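PDB 4OH1: L-iditol 2-dehydrogenase from Clostridium scindens, which probably oxidises L-iditol and related sugar alcohols with NAD+ as a zinc-containing member of the alcohol dehydrogenase family. Local coordinates for residues V245-G248 and A254-L257. Numbering follows the deposited sequence.
Sequences VLEG and AAKL
Glu247, the last residue of its strand, lays its side chain against Ala254 and Ala255 near the start of helix 252-261. The tight part lies at the CG methylene of Glu247: CG rests 3.7 Å from CA of Ala255 and 4.0 Å from CB of that residue, so an aliphatic carbon meets helix backbone as much as methyl. Alanine suits this place because its short side chain lets the strand come close, with the CA atoms of Glu247 and Ala255 6.1 Å apart. At the far end of the glutamate chain, OE2 of Glu247 touches CB of Ala254 at 3.4 Å, an ordinary van der Waals contact of oxygen with methyl.

No hydrogen bond links the two segments; the carboxylate is held mainly from the intervening turn. Its OE2 pairs with the hydroxyl of Thr249 and its OE1 accepts the backbone N-H of Gly250, while the hydroxyl of Tyr274, beyond strand 266-270, makes a weak bond to OE1. With CG anti to the backbone N (chi1 -156°), the chain then bends at chi2 (-46°), which carries the carboxylate back toward that turn. Glutamate suits this buried place because its CG packs on the helix while its two oxygens find hydrogen-bond partners in the turn.

The packing loosens along the helix: Lys256, on its outer face, points away into an exposed position, and Leu257 turns its side chain to Met180 and to helix 230-238. Ala255 also packs on Leu284 of a second subunit. Strand 242-247, turn and helix 252-261 form a beta-alpha unit of the Rossmann-type domain. The strand runs parallel between 176-180 and 266-270, joined by backbone hydrogen bonds of Leu246 to the former and of Val245 and Glu247 to the latter, with helix 252-261 packed against it.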
loop_
_atom_site.group_PDB
_atom_site.type_symbol
_atom_site.label_atom_id
_atom_site.label_comp_id
_atom_site.label_asym_id
_atom_site.label_seq_id
_atom_site.Cartn_x
_atom_site.Cartn_y
_atom_site.Cartn_z
ATOM N N VAL A 245 -16.074 3.244 -7.819
ATOM C CA VAL A 245 -17.399 2.739 -8.168
ATOM C C VAL A 245 -17.699 1.465 -7.353
ATOM O O VAL A 245 -16.883 0.513 -7.309
ATOM C CB VAL A 245 -17.503 2.479 -9.694
ATOM C CG1 VAL A 245 -18.746 1.695 -10.055
ATOM C CG2 VAL A 245 -17.488 3.799 -10.487
ATOM N N LEU A 246 -18.874 1.457 -6.717
ATOM C CA LEU A 246 -19.275 0.353 -5.854
ATOM C C LEU A 246 -20.572 -0.248 -6.332
ATOM O O LEU A 246 -21.604 0.408 -6.261
ATOM C CB LEU A 246 -19.499 0.848 -4.441
ATOM C CG LEU A 246 -18.092 1.143 -3.926
ATOM C CD1 LEU A 246 -18.008 2.514 -3.614
ATOM C CD2 LEU A 246 -17.692 0.242 -2.838
ATOM N N GLU A 247 -20.505 -1.483 -6.800
ATOM C CA GLU A 247 -21.686 -2.161 -7.426
ATOM C C GLU A 247 -22.319 -3.158 -6.463
ATOM O O GLU A 247 -21.754 -4.226 -6.185
ATOM C CB GLU A 247 -21.303 -2.875 -8.710
ATOM C CG GLU A 247 -22.495 -3.103 -9.716
ATOM C CD GLU A 247 -23.791 -3.637 -9.076
ATOM O OE1 GLU A 247 -23.859 -4.801 -8.618
ATOM O OE2 GLU A 247 -24.747 -2.848 -9.061
ATOM N N GLY A 248 -23.485 -2.765 -5.940
ATOM C CA GLY A 248 -24.231 -3.554 -4.962
ATOM C C GLY A 248 -25.644 -3.978 -5.405
ATOM O O GLY A 248 -26.363 -4.554 -4.629
ATOM N N ALA A 254 -26.452 -2.219 -14.130
ATOM C CA ALA A 254 -25.797 -1.332 -13.160
ATOM C C ALA A 254 -24.292 -1.592 -13.214
ATOM O O ALA A 254 -23.482 -0.687 -13.160
ATOM C CB ALA A 254 -26.316 -1.602 -11.751
ATOM N N ALA A 255 -23.920 -2.852 -13.353
ATOM C CA ALA A 255 -22.517 -3.169 -13.432
ATOM C C ALA A 255 -21.829 -2.563 -14.610
ATOM O O ALA A 255 -20.719 -2.059 -14.497
ATOM C CB ALA A 255 -22.340 -4.692 -13.428
ATOM N N LYS A 256 -22.448 -2.664 -15.774
ATOM C CA LYS A 256 -21.907 -2.031 -16.957
ATOM C C LYS A 256 -21.882 -0.505 -16.813
ATOM O O LYS A 256 -20.928 0.159 -17.218
ATOM C CB LYS A 256 -22.713 -2.417 -18.185
ATOM C CG LYS A 256 -22.136 -1.853 -19.455
ATOM C CD LYS A 256 -23.127 -1.931 -20.642
ATOM C CE LYS A 256 -22.594 -1.151 -21.801
ATOM N NZ LYS A 256 -23.475 -1.175 -22.883
ATOM N N LEU A 257 -22.937 0.070 -16.274
ATOM C CA LEU A 257 -22.966 1.528 -16.096
ATOM C C LEU A 257 -21.827 1.991 -15.127
ATOM O O LEU A 257 -21.093 2.954 -15.362
ATOM C CB LEU A 257 -24.337 1.939 -15.556
ATOM C CG LEU A 257 -24.477 3.409 -15.162
ATOM C CD1 LEU A 257 -24.198 4.330 -16.293
ATOM C CD2 LEU A 257 -25.863 3.644 -14.572
#